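Local coordinates for protein aminotransferase class I and II (Streptococcus suis 89/1591, PDB 3OP7) that probably transfers amino groups between amino acids and 2-oxo acids with pyridoxal 5'-phosphate, as a dimeric class I and II aminotransferase, at residues G60-S65 / T251-G256; I134-G139 / S299-A304; A163-G168 / N338-D343. All blocks are in the same frame, centred on the assembly; numbering follows the deposited sequence.

Interaction 1 (G60-S65 / T251-G256); sequences GWIEGS and TMICAG. With EDO (1,2-ethanediol), chain H.
Ile62 and Cys254 meet where two loops run close, their CA atoms 5.1 Å apart. Cys254 points its CB at the backbone of Ile62 and touches the carbonyl, with Cys254 CB 3.6 Å from Ile62 O. Ile62 reaches across with both branches. Its CG2 lies 3.9 Å from Ile253 O. CG1 stands beside the backbone N (chi1 -65°), and the bend at chi2 (-68°) leaves CD1 near two side chains at once: Ile62 CD1 is 4.2 Å from Ile253 CG2 and 4.3 Å from Cys254 SG. Trp61 turns its indole away from the other loop. Ser65 CA sits over one face of that ring, offset toward the rim.

No direct hydrogen bond joins the loops. A water links them: it donates to Ile62 O at 3.0 Å and accepts from Ala255 N at 2.9 Å. A 1,2-ethanediol, probably from the crystallisation liquor, takes the Ile62 N-H in a nearly straight bond of 165°. Arg230 of the second subunit binds the carbonyls of Met252 and Cys254, which puts loop 251-256 in the dimer interface. The two loops thus meet through apolar contact and shape, and the Ile62 carbonyl is shared by the water and Arg248.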
ATOM      1  N   GLY A  60      14.156   3.333   5.351  1.00 24.17           N
ATOM      2  CA  GLY A  60      14.081   3.016   6.773  1.00 24.09           C
ATOM      3  C   GLY A  60      14.094   1.525   7.015  1.00 24.34           C
ATOM      4  O   GLY A  60      14.807   0.783   6.354  1.00 24.59           O
ATOM      5  N   TRP A  61      13.294   1.091   7.972  1.00 24.60           N
ATOM      6  CA  TRP A  61      13.162  -0.305   8.313  1.00 24.06           C
ATOM      7  C   TRP A  61      12.188  -0.962   7.331  1.00 24.13           C
ATOM      8  O   TRP A  61      10.955  -0.848   7.443  1.00 24.13           O
ATOM      9  CB  TRP A  61      12.611  -0.478   9.722  1.00 24.08           C
ATOM     10  CG  TRP A  61      13.511   0.030  10.804  1.00 24.02           C
ATOM     11  CD1 TRP A  61      13.366   1.171  11.531  1.00 26.30           C
ATOM     12  CD2 TRP A  61      14.689  -0.610  11.287  1.00 25.12           C
ATOM     13  NE1 TRP A  61      14.374   1.271  12.458  1.00 27.69           N
ATOM     14  CE2 TRP A  61      15.216   0.210  12.312  1.00 28.28           C
ATOM     15  CE3 TRP A  61      15.369  -1.779  10.930  1.00 29.21           C
ATOM     16  CZ2 TRP A  61      16.370  -0.117  13.001  1.00 27.96           C
ATOM     17  CZ3 TRP A  61      16.533  -2.104  11.630  1.00 28.73           C
ATOM     18  CH2 TRP A  61      17.003  -1.273  12.640  1.00 28.77           C
ATOM     19  N   ILE A  62      12.739  -1.713   6.413  1.00 24.49           N
ATOM     20  CA  ILE A  62      11.969  -2.296   5.340  1.00 25.37           C
ATOM     21  C   ILE A  62      10.870  -3.168   5.917  1.00 25.47           C
ATOM     22  O   ILE A  62       9.714  -3.128   5.444  1.00 26.42           O
ATOM     23  CB  ILE A  62      12.913  -3.037   4.326  1.00 26.19           C
ATOM     24  CG1 ILE A  62      13.827  -2.039   3.626  1.00 30.00           C
ATOM     25  CG2 ILE A  62      12.110  -3.879   3.352  1.00 28.86           C
ATOM     26  CD1 ILE A  62      13.127  -1.050   2.637  1.00 31.06           C
ATOM     27  N   GLU A  63      11.179  -3.937   6.960  1.00 25.23           N
ATOM     28  CA  GLU A  63      10.184  -4.872   7.447  1.00 25.83           C
ATOM     29  C   GLU A  63       9.543  -4.462   8.741  1.00 24.59           C
ATOM     30  O   GLU A  63       8.815  -5.247   9.314  1.00 23.64           O
ATOM     31  CB  GLU A  63      10.808  -6.203   7.648  1.00 27.08           C
ATOM     32  CG  GLU A  63      11.272  -6.759   6.321  1.00 30.60           C
ATOM     33  CD  GLU A  63      11.832  -8.142   6.412  1.00 33.25           C
ATOM     34  OE1 GLU A  63      12.083  -8.645   7.503  1.00 36.94           O
ATOM     35  OE2 GLU A  63      12.048  -8.728   5.342  1.00 38.30           O
ATOM     36  N   GLY A  64       9.812  -3.234   9.163  1.00 22.08           N
ATOM     37  CA  GLY A  64       9.466  -2.761  10.500  1.00 23.59           C
ATOM     38  C   GLY A  64      10.685  -2.815  11.430  1.00 23.33           C
ATOM     39  O   GLY A  64      11.568  -3.684  11.304  1.00 23.44           O
ATOM     40  N   SER A  65      10.708  -1.917  12.402  1.00 22.93           N
ATOM     41  CA  SER A  65      11.811  -1.781  13.312  1.00 23.11           C
ATOM     42  C   SER A  65      11.918  -2.991  14.218  1.00 23.58           C
ATOM     43  O   SER A  65      10.925  -3.738  14.415  1.00 22.23           O
ATOM     44  CB  SER A  65      11.631  -0.530  14.177  1.00 24.17           C
ATOM     45  OG  SER A  65      10.437  -0.578  14.929  1.00 25.37           O
ATOM     46  N   THR A 251       3.503  -3.994  -3.809  1.00 23.06           N
ATOM     47  CA  THR A 251       2.402  -3.316  -3.155  1.00 22.61           C
ATOM     48  C   THR A 251       2.745  -2.118  -2.282  1.00 22.60           C
ATOM     49  O   THR A 251       1.936  -1.193  -2.166  1.00 24.57           O
ATOM     50  CB  THR A 251       1.634  -4.347  -2.300  1.00 22.27           C
ATOM     51  OG1 THR A 251       2.493  -4.802  -1.251  1.00 22.87           O
ATOM     52  CG2 THR A 251       1.182  -5.555  -3.219  1.00 23.25           C
HETATM   53  N   MSE A 252       3.907  -2.125  -1.605  1.00 21.22           N
HETATM   54  CA  MSE A 252       4.197  -1.106  -0.633  1.00 21.31           C
HETATM   55  C   MSE A 252       5.678  -0.668  -0.556  1.00 21.12           C
HETATM   56  O   MSE A 252       5.929   0.482  -0.251  1.00 20.57           O
HETATM   57  CB  MSE A 252       3.694  -1.533   0.734  1.00 21.97           C
HETATM   58  CG  MSE A 252       4.348  -2.742   1.231  1.00 23.64           C
HETATM   59 SE   MSE A 252       3.866  -3.410   2.938  0.75 26.23          SE
HETATM   60  CE  MSE A 252       2.331  -4.350   2.169  1.00 29.75           C
ATOM     61  N   ILE A 253       6.598  -1.595  -0.843  1.00 20.41           N
ATOM     62  CA  ILE A 253       8.047  -1.565  -0.420  1.00 20.80           C
ATOM     63  C   ILE A 253       8.200  -1.644   1.113  1.00 21.80           C
ATOM     64  O   ILE A 253       8.832  -2.582   1.646  1.00 21.99           O
ATOM     65  CB  ILE A 253       8.867  -0.391  -0.997  1.00 20.29           C
ATOM     66  CG1 ILE A 253       8.777  -0.376  -2.524  1.00 23.14           C
ATOM     67  CG2 ILE A 253      10.360  -0.512  -0.506  1.00 20.57           C
ATOM     68  CD1 ILE A 253       9.538   0.741  -3.196  1.00 23.51           C
ATOM     69  N   CYS A 254       7.654  -0.642   1.782  1.00 21.82           N
ATOM     70  CA  CYS A 254       7.673  -0.537   3.218  1.00 22.62           C
ATOM     71  C   CYS A 254       6.626   0.493   3.657  1.00 21.19           C
ATOM     72  O   CYS A 254       6.053   1.255   2.859  1.00 20.21           O
ATOM     73  CB  CYS A 254       9.085  -0.098   3.682  1.00 22.02           C
ATOM     74  SG  CYS A 254       9.616   1.348   2.922  1.00 24.84           S
ATOM     75  N   ALA A 255       6.421   0.535   4.954  1.00 20.42           N
ATOM     76  CA  ALA A 255       5.603   1.546   5.547  1.00 20.15           C
ATOM     77  C   ALA A 255       6.465   2.708   5.955  1.00 20.79           C
ATOM     78  O   ALA A 255       7.712   2.674   5.757  1.00 23.53           O
ATOM     79  CB  ALA A 255       4.921   0.950   6.780  1.00 17.78           C
ATOM     80  N   GLY A 256       5.868   3.777   6.487  1.00 21.39           N
ATOM     81  CA  GLY A 256       6.652   5.021   6.659  1.00 20.77           C
ATOM     82  C   GLY A 256       7.578   5.049   7.874  1.00 21.76           C
ATOM     83  O   GLY A 256       7.348   4.354   8.845  1.00 21.95           O
TER
HETATM   84  C1  EDO H 405      16.564  -1.819   6.926  1.00 48.59           C
HETATM   85  O1  EDO H 405      15.584  -2.760   6.537  1.00 44.01           O
HETATM   86  C2  EDO H 405      17.791  -2.566   7.450  1.00 49.49           C
HETATM   87  O2  EDO H 405      17.404  -3.788   8.078  1.00 51.39           O
HETATM   88  O   HOH W   1       7.689  -1.327   6.710  1.00 23.97           O

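Interaction 2 (I134-G139 / S299-A304); sequences IEEENG and SYIRPA. With SO4 (sulfate ion), chain E; EDO (1,2-ethanediol), chain F.
Ile301 and Gly139 mark the closest backbone approach, with CA atoms 6.6 Å apart, where the 3-10 turn after strand 128-135 passes the loop that follows strand 298-300. The contact is thin and lies at the surface. Ile301 points toward the turn and does nearly all the touching. Its CG2 branch meets the glycine backbone, with Ile301 CG2 4.3 Å from Gly139 CA. The other branch reaches Glu136: Ile301 CD1 is 4.3 Å from Glu136 O, and Ile301 CG1 is 4.4 Å from Glu136 CG.

With CG anti to the backbone N (chi1 -177°), the Glu136 chain reaches toward Ile301, and its OE2 goes on to bond the hydroxyl of Tyr345. Trp140 packs on Ile301 as well.

The turn is closed by Asn138 N to Glu135 O at 2.8 Å. Its leading N-H groups grip a sulfate, probably from the crystallisation liquor. Glu136 N bonds sulfate O1 at 2.8 Å and 173°, and Glu137 N bonds sulfate O3 at 3.2 Å. A 1,2-ethanediol donates to Gly139 O and also accepts a bond from Val170 N.

The 3-10 turn belongs to the hairpin link between strands 128-135 and 141-142, at the edge of the mixed sheet. A large domain built on a mixed sheet beside a smaller C-terminal domain is the architecture of fold type I PLP enzymes, and this contact lies between the two sheets.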
ATOM      1  N   ILE A 134     -22.405 -16.708   6.892  1.00 29.69           N
ATOM      2  CA  ILE A 134     -22.713 -16.448   8.277  1.00 30.58           C
ATOM      3  C   ILE A 134     -24.224 -16.616   8.441  1.00 32.35           C
ATOM      4  O   ILE A 134     -24.993 -16.385   7.483  1.00 32.15           O
ATOM      5  CB  ILE A 134     -22.228 -15.074   8.780  1.00 28.85           C
ATOM      6  CG1 ILE A 134     -22.950 -13.934   8.061  1.00 30.15           C
ATOM      7  CG2 ILE A 134     -20.650 -14.943   8.612  1.00 29.17           C
ATOM      8  CD1 ILE A 134     -22.372 -12.525   8.396  1.00 29.19           C
ATOM      9  N   GLU A 135     -24.623 -17.042   9.646  1.00 33.72           N
ATOM     10  CA  GLU A 135     -25.995 -17.336   9.961  1.00 36.47           C
ATOM     11  C   GLU A 135     -26.497 -16.567  11.191  1.00 37.48           C
ATOM     12  O   GLU A 135     -26.093 -16.808  12.342  1.00 34.87           O
ATOM     13  CB  GLU A 135     -26.195 -18.854  10.144  1.00 36.86           C
ATOM     14  CG  GLU A 135     -26.208 -19.577   8.772  1.00 40.78           C
ATOM     15  CD  GLU A 135     -26.025 -21.091   8.845  1.00 44.73           C
ATOM     16  OE1 GLU A 135     -26.202 -21.659   9.935  1.00 40.32           O
ATOM     17  OE2 GLU A 135     -25.652 -21.688   7.803  1.00 46.10           O
ATOM     18  N   GLU A 136     -27.423 -15.659  10.913  1.00 39.31           N
ATOM     19  CA  GLU A 136     -27.905 -14.768  11.930  1.00 41.04           C
ATOM     20  C   GLU A 136     -28.534 -15.609  13.025  1.00 41.89           C
ATOM     21  O   GLU A 136     -28.430 -15.250  14.188  1.00 42.34           O
ATOM     22  CB  GLU A 136     -28.936 -13.804  11.370  1.00 43.04           C
ATOM     23  CG  GLU A 136     -29.427 -12.791  12.418  1.00 46.36           C
ATOM     24  CD  GLU A 136     -30.766 -12.240  12.070  1.00 52.80           C
ATOM     25  OE1 GLU A 136     -31.669 -13.075  11.907  1.00 54.58           O
ATOM     26  OE2 GLU A 136     -30.902 -11.000  11.931  1.00 52.86           O
ATOM     27  N   GLU A 137     -29.138 -16.740  12.650  1.00 43.47           N
ATOM     28  CA  GLU A 137     -29.817 -17.618  13.629  1.00 45.08           C
ATOM     29  C   GLU A 137     -28.817 -18.274  14.569  1.00 44.22           C
ATOM     30  O   GLU A 137     -29.219 -18.765  15.626  1.00 46.29           O
ATOM     31  CB  GLU A 137     -30.676 -18.719  12.949  1.00 47.15           C
ATOM     32  N   ASN A 138     -27.540 -18.317  14.162  1.00 42.03           N
ATOM     33  CA  ASN A 138     -26.472 -18.895  14.964  1.00 40.46           C
ATOM     34  C   ASN A 138     -25.430 -17.845  15.398  1.00 38.96           C
ATOM     35  O   ASN A 138     -24.227 -18.106  15.350  1.00 35.82           O
ATOM     36  CB  ASN A 138     -25.825 -20.030  14.165  1.00 41.37           C
ATOM     37  CG  ASN A 138     -26.788 -21.204  13.931  1.00 46.19           C
ATOM     38  OD1 ASN A 138     -26.962 -21.679  12.797  1.00 51.98           O
ATOM     39  ND2 ASN A 138     -27.419 -21.664  15.008  1.00 45.12           N
ATOM     40  N   GLY A 139     -25.893 -16.677  15.847  1.00 37.38           N
ATOM     41  CA  GLY A 139     -24.985 -15.660  16.378  1.00 36.51           C
ATOM     42  C   GLY A 139     -24.041 -15.079  15.340  1.00 34.13           C
ATOM     43  O   GLY A 139     -22.928 -14.605  15.661  1.00 35.05           O
ATOM     44  N   SER A 299     -33.461  -4.212  15.976  1.00 44.75           N
ATOM     45  CA  SER A 299     -33.020  -5.285  16.857  1.00 45.06           C
ATOM     46  C   SER A 299     -31.665  -5.727  16.329  1.00 42.69           C
ATOM     47  O   SER A 299     -31.316  -5.403  15.177  1.00 41.41           O
ATOM     48  CB  SER A 299     -34.045  -6.446  16.901  1.00 47.16           C
ATOM     49  OG  SER A 299     -34.013  -7.184  15.684  1.00 48.82           O
ATOM     50  N   TYR A 300     -30.880  -6.396  17.163  1.00 41.71           N
ATOM     51  CA  TYR A 300     -29.593  -6.926  16.661  1.00 40.44           C
ATOM     52  C   TYR A 300     -29.022  -8.068  17.498  1.00 40.67           C
ATOM     53  O   TYR A 300     -29.555  -8.376  18.588  1.00 41.30           O
ATOM     54  CB  TYR A 300     -28.589  -5.785  16.484  1.00 39.84           C
ATOM     55  CG  TYR A 300     -27.818  -5.260  17.686  1.00 39.40           C
ATOM     56  CD1 TYR A 300     -28.265  -5.415  18.998  1.00 39.43           C
ATOM     57  CD2 TYR A 300     -26.704  -4.487  17.491  1.00 37.11           C
ATOM     58  CE1 TYR A 300     -27.549  -4.851  20.082  1.00 41.05           C
ATOM     59  CE2 TYR A 300     -25.984  -3.939  18.562  1.00 38.22           C
ATOM     60  CZ  TYR A 300     -26.404  -4.122  19.846  1.00 39.98           C
ATOM     61  OH  TYR A 300     -25.700  -3.568  20.901  1.00 39.44           O
ATOM     62  N   ILE A 301     -27.956  -8.681  16.954  1.00 39.71           N
ATOM     63  CA  ILE A 301     -27.089  -9.585  17.722  1.00 39.11           C
ATOM     64  C   ILE A 301     -25.920  -8.745  18.202  1.00 37.52           C
ATOM     65  O   ILE A 301     -25.058  -8.339  17.391  1.00 36.59           O
ATOM     66  CB  ILE A 301     -26.552 -10.774  16.905  1.00 38.47           C
ATOM     67  CG1 ILE A 301     -27.712 -11.584  16.278  1.00 39.74           C
ATOM     68  CG2 ILE A 301     -25.725 -11.676  17.816  1.00 38.02           C
ATOM     69  CD1 ILE A 301     -28.506 -12.314  17.275  1.00 42.34           C
ATOM     70  N   ARG A 302     -25.937  -8.455  19.507  1.00 38.52           N
ATOM     71  CA  ARG A 302     -24.917  -7.600  20.129  1.00 38.38           C
ATOM     72  C   ARG A 302     -23.510  -8.073  19.787  1.00 36.62           C
ATOM     73  O   ARG A 302     -23.189  -9.233  20.027  1.00 36.54           O
ATOM     74  CB  ARG A 302     -25.121  -7.600  21.657  1.00 39.91           C
ATOM     75  CG  ARG A 302     -24.234  -6.655  22.457  1.00 41.50           C
ATOM     76  CD  ARG A 302     -24.434  -6.923  23.925  1.00 45.19           C
ATOM     77  NE  ARG A 302     -23.792  -5.969  24.825  1.00 45.02           N
ATOM     78  CZ  ARG A 302     -22.628  -6.140  25.460  1.00 48.07           C
ATOM     79  NH1 ARG A 302     -21.879  -7.209  25.268  1.00 47.46           N
ATOM     80  NH2 ARG A 302     -22.195  -5.198  26.301  1.00 49.77           N
ATOM     81  N   PRO A 303     -22.673  -7.169  19.250  1.00 34.48           N
ATOM     82  CA  PRO A 303     -21.289  -7.508  18.870  1.00 33.53           C
ATOM     83  C   PRO A 303     -20.468  -7.901  20.094  1.00 33.76           C
ATOM     84  O   PRO A 303     -20.835  -7.579  21.215  1.00 33.72           O
ATOM     85  CB  PRO A 303     -20.778  -6.227  18.255  1.00 32.93           C
ATOM     86  CG  PRO A 303     -21.569  -5.148  18.923  1.00 34.56           C
ATOM     87  CD  PRO A 303     -22.933  -5.730  19.057  1.00 34.79           C
ATOM     88  N   ALA A 304     -19.357  -8.578  19.878  1.00 32.46           N
ATOM     89  CA  ALA A 304     -18.543  -9.043  20.988  1.00 33.43           C
ATOM     90  C   ALA A 304     -17.629  -7.882  21.494  1.00 33.23           C
ATOM     91  O   ALA A 304     -16.430  -8.053  21.589  1.00 32.25           O
ATOM     92  CB  ALA A 304     -17.678 -10.256  20.519  1.00 33.28           C
TER
HETATM   93  S   SO4 E 402     -29.599 -16.671   8.315  1.00 71.42           S
HETATM   94  O1  SO4 E 402     -28.649 -15.526   8.415  1.00 67.65           O
HETATM   95  O2  SO4 E 402     -29.127 -17.654   7.341  1.00 69.35           O
HETATM   96  O3  SO4 E 402     -29.819 -17.368   9.601  1.00 68.10           O
HETATM   97  O4  SO4 E 402     -30.887 -16.128   7.858  1.00 72.26           O
HETATM   98  C1  EDO F 403     -20.062 -14.317  19.600  1.00 39.19           C
HETATM   99  O1  EDO F 403     -19.888 -13.004  19.022  1.00 34.20           O
HETATM  100  C2  EDO F 403     -20.802 -15.262  18.646  1.00 37.45           C
HETATM  101  O2  EDO F 403     -22.085 -14.727  18.263  1.00 38.48           O

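Interaction 3 (A163-G168 / N338-D343); sequences ANNPTG and NRFERD
Pro166 and Phe340 make the main contact, and it is apolar. The proline ring lies over one face of the phenyl ring. Pro166 CB stands 4.1 Å from the ring centroid, 14° off the ring normal, which makes a CH-pi contact. Pro166 CG follows the same face toward the root of the ring, 4.0 Å from Phe340 CD2. The two side chains run past each other in opposite directions.

Asn165 makes a lesser contact: its OD1 lies 4.0 Å from Phe340 CE2, obliquely to the ring. The amide and ring planes are 36° apart. Asn165 CG is anti to the backbone N (chi1 -176°), which brings the amide up to the ring.

Hydrogen bonds fix the amide from elsewhere. Asn165 OD1 accepts from Arg347. Asn165 ND2 donates to O3 of the PLP-lysine adduct at position 222, so the amide is held at both ends. The peptide bond between Asn165 and Pro166 is cis and lies beside the cofactor, as in related aminotransferases, where a cis Asn-Pro pair places the asparagine at the PLP O3. Phe340 thus backs the active site. Within the segments, Gly168 N bonds Asn164 O at 2.8 Å, and Glu341 N bonds Asn338 O at 3.1 Å; each closes a turn within its own loop.

The contact is buried. The loop 163-168 leaves strand 157-161 of the mixed sheet and leads to helix 173-184. The loop 338-343 links strands 335-336 and 345-348. Helix 8-16 adds Val9 against Phe340, while Phe310 of strand 309-313 and Arg347 of strand 345-348 pack on Pro166.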
ATOM      1  N   ALA A 163     -12.747 -10.455  15.183  1.00 25.21           N
ATOM      2  CA  ALA A 163     -14.204 -10.431  14.912  1.00 25.66           C
ATOM      3  C   ALA A 163     -14.581  -9.986  13.530  1.00 24.66           C
ATOM      4  O   ALA A 163     -13.777  -9.348  12.858  1.00 25.64           O
ATOM      5  CB  ALA A 163     -14.889  -9.520  15.947  1.00 26.65           C
ATOM      6  N   ASN A 164     -15.824 -10.245  13.102  1.00 26.14           N
ATOM      7  CA  ASN A 164     -16.182 -10.018  11.692  1.00 26.61           C
ATOM      8  C   ASN A 164     -16.700  -8.601  11.432  1.00 26.90           C
ATOM      9  O   ASN A 164     -17.366  -8.040  12.257  1.00 28.25           O
ATOM     10  CB  ASN A 164     -17.273 -11.013  11.259  1.00 26.90           C
ATOM     11  CG  ASN A 164     -17.409 -11.098   9.720  1.00 25.11           C
ATOM     12  OD1 ASN A 164     -16.487 -10.745   8.959  1.00 26.40           O
ATOM     13  ND2 ASN A 164     -18.553 -11.561   9.261  1.00 25.87           N
ATOM     14  N   ASN A 165     -16.390  -8.044  10.270  1.00 26.81           N
ATOM     15  CA  ASN A 165     -16.984  -6.801   9.756  1.00 27.02           C
ATOM     16  C   ASN A 165     -18.008  -7.254   8.712  1.00 28.29           C
ATOM     17  O   ASN A 165     -17.604  -7.758   7.647  1.00 28.68           O
ATOM     18  CB  ASN A 165     -15.864  -5.951   9.118  1.00 26.66           C
ATOM     19  CG  ASN A 165     -16.336  -4.599   8.622  1.00 27.89           C
ATOM     20  OD1 ASN A 165     -17.473  -4.411   8.292  1.00 28.40           O
ATOM     21  ND2 ASN A 165     -15.396  -3.656   8.509  1.00 27.04           N
ATOM     22  N   PRO A 166     -19.315  -6.985   8.933  1.00 29.57           N
ATOM     23  CA  PRO A 166     -19.923  -5.940   9.784  1.00 29.53           C
ATOM     24  C   PRO A 166     -20.527  -6.312  11.111  1.00 29.52           C
ATOM     25  O   PRO A 166     -20.959  -5.430  11.860  1.00 31.34           O
ATOM     26  CB  PRO A 166     -21.018  -5.413   8.853  1.00 29.70           C
ATOM     27  CG  PRO A 166     -21.563  -6.720   8.244  1.00 29.95           C
ATOM     28  CD  PRO A 166     -20.345  -7.593   8.059  1.00 31.06           C
ATOM     29  N   THR A 167     -20.606  -7.612  11.420  1.00 28.46           N
ATOM     30  CA  THR A 167     -21.401  -8.089  12.540  1.00 28.51           C
ATOM     31  C   THR A 167     -20.829  -7.920  13.936  1.00 27.79           C
ATOM     32  O   THR A 167     -21.583  -7.823  14.908  1.00 29.09           O
ATOM     33  CB  THR A 167     -21.692  -9.603  12.388  1.00 28.78           C
ATOM     34  OG1 THR A 167     -20.446 -10.319  12.433  1.00 27.00           O
ATOM     35  CG2 THR A 167     -22.461  -9.873  11.080  1.00 29.31           C
ATOM     36  N   GLY A 168     -19.507  -7.868  14.038  1.00 28.91           N
ATOM     37  CA  GLY A 168     -18.877  -7.765  15.336  1.00 28.50           C
ATOM     38  C   GLY A 168     -18.844  -9.080  16.080  1.00 29.01           C
ATOM     39  O   GLY A 168     -18.455  -9.093  17.261  1.00 30.84           O
ATOM     40  N   ASN A 338     -27.180  -3.849   2.026  1.00 37.44           N
ATOM     41  CA  ASN A 338     -26.961  -4.351   0.664  1.00 38.61           C
ATOM     42  C   ASN A 338     -25.515  -4.213   0.217  1.00 38.27           C
ATOM     43  O   ASN A 338     -25.082  -4.935  -0.675  1.00 38.78           O
ATOM     44  CB  ASN A 338     -27.877  -3.633  -0.333  1.00 40.08           C
ATOM     45  CG  ASN A 338     -27.592  -2.149  -0.382  1.00 41.92           C
ATOM     46  OD1 ASN A 338     -27.670  -1.489   0.643  1.00 40.98           O
ATOM     47  ND2 ASN A 338     -27.237  -1.629  -1.553  1.00 41.86           N
ATOM     48  N   ARG A 339     -24.757  -3.298   0.823  1.00 38.12           N
ATOM     49  CA  ARG A 339     -23.323  -3.173   0.519  1.00 38.04           C
ATOM     50  C   ARG A 339     -22.504  -4.362   1.063  1.00 38.23           C
ATOM     51  O   ARG A 339     -21.311  -4.508   0.701  1.00 38.87           O
ATOM     52  CB  ARG A 339     -22.756  -1.851   1.051  1.00 37.64           C
ATOM     53  CG  ARG A 339     -23.420  -0.579   0.492  1.00 38.77           C
ATOM     54  CD  ARG A 339     -23.237  -0.492  -1.008  1.00 39.54           C
ATOM     55  NE  ARG A 339     -23.856   0.648  -1.688  1.00 39.38           N
ATOM     56  CZ  ARG A 339     -23.224   1.480  -2.510  1.00 37.25           C
ATOM     57  NH1 ARG A 339     -21.903   1.358  -2.733  1.00 35.08           N
ATOM     58  NH2 ARG A 339     -23.910   2.424  -3.128  1.00 38.18           N
ATOM     59  N   PHE A 340     -23.130  -5.170   1.914  1.00 39.48           N
ATOM     60  CA  PHE A 340     -22.611  -6.458   2.417  1.00 39.24           C
ATOM     61  C   PHE A 340     -23.460  -7.667   1.926  1.00 41.40           C
ATOM     62  O   PHE A 340     -23.381  -8.767   2.476  1.00 41.93           O
ATOM     63  CB  PHE A 340     -22.564  -6.426   3.962  1.00 38.75           C
ATOM     64  CG  PHE A 340     -21.966  -5.169   4.535  1.00 35.50           C
ATOM     65  CD1 PHE A 340     -22.762  -4.064   4.808  1.00 34.79           C
ATOM     66  CD2 PHE A 340     -20.598  -5.066   4.783  1.00 35.74           C
ATOM     67  CE1 PHE A 340     -22.210  -2.886   5.316  1.00 32.34           C
ATOM     68  CE2 PHE A 340     -20.037  -3.888   5.285  1.00 35.00           C
ATOM     69  CZ  PHE A 340     -20.845  -2.799   5.559  1.00 35.05           C
ATOM     70  N   GLU A 341     -24.269  -7.464   0.883  1.00 42.04           N
ATOM     71  CA  GLU A 341     -25.219  -8.438   0.387  1.00 43.67           C
ATOM     72  C   GLU A 341     -26.114  -9.034   1.476  1.00 43.44           C
ATOM     73  O   GLU A 341     -26.537 -10.183   1.389  1.00 44.46           O
ATOM     74  CB  GLU A 341     -24.561  -9.537  -0.479  1.00 43.82           C
ATOM     75  CG  GLU A 341     -25.568 -10.141  -1.523  1.00 48.04           C
ATOM     76  CD  GLU A 341     -25.002 -11.276  -2.398  1.00 52.02           C
ATOM     77  OE1 GLU A 341     -23.798 -11.594  -2.282  1.00 49.53           O
ATOM     78  OE2 GLU A 341     -25.783 -11.868  -3.194  1.00 54.86           O
ATOM     79  N   ARG A 342     -26.464  -8.220   2.470  1.00 42.45           N
ATOM     80  CA  ARG A 342     -27.519  -8.579   3.426  1.00 42.91           C
ATOM     81  C   ARG A 342     -28.418  -7.378   3.657  1.00 42.79           C
ATOM     82  O   ARG A 342     -28.237  -6.627   4.630  1.00 43.11           O
ATOM     83  CB  ARG A 342     -26.927  -9.005   4.764  1.00 43.14           C
ATOM     84  CG  ARG A 342     -26.203 -10.344   4.752  1.00 45.67           C
ATOM     85  CD  ARG A 342     -27.184 -11.539   4.841  1.00 49.61           C
ATOM     86  NE  ARG A 342     -26.497 -12.812   5.172  1.00 49.65           N
ATOM     87  CZ  ARG A 342     -25.775 -13.524   4.318  1.00 50.60           C
ATOM     88  NH1 ARG A 342     -25.637 -13.087   3.056  1.00 52.91           N
ATOM     89  NH2 ARG A 342     -25.189 -14.684   4.715  1.00 46.77           N
ATOM     90  N   ASP A 343     -29.396  -7.194   2.772  1.00 42.23           N
ATOM     91  CA  ASP A 343     -30.315  -6.067   2.887  1.00 42.70           C
ATOM     92  C   ASP A 343     -31.241  -6.335   4.106  1.00 42.59           C
ATOM     93  O   ASP A 343     -31.332  -7.457   4.589  1.00 42.70           O
ATOM     94  CB  ASP A 343     -31.092  -5.903   1.563  1.00 44.09           C
ATOM     95  CG  ASP A 343     -31.576  -4.466   1.311  1.00 46.79           C
ATOM     96  OD1 ASP A 343     -31.622  -3.660   2.266  1.00 48.31           O
ATOM     97  OD2 ASP A 343     -31.956  -4.154   0.149  1.00 45.17           O
TER

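How the interactions relate
From the N terminus, residues 60-65 meet 251-256, so interaction 1 closes a loop of 185 intervening residues. Segments 134-139 and 163-168 fall inside that loop, but their partners, 299-304 and 338-343, lie beyond it. Interaction 2 spans 159 residues and interaction 3 spans 169. All three contacts cross in pairs, and none is nested. Interaction 1 stands apart, 38 Å from interaction 2 and 31 Å from interaction 3 between centres, across the chain's centre. Interactions 2 and 3 are neighbours: Ala304 N is 2.8 Å from Gly168 O, a probable hydrogen bond. Both tie the mixed sheet to the C-terminal antiparallel sheet, while interaction 1 joins two loops at the dimer interface.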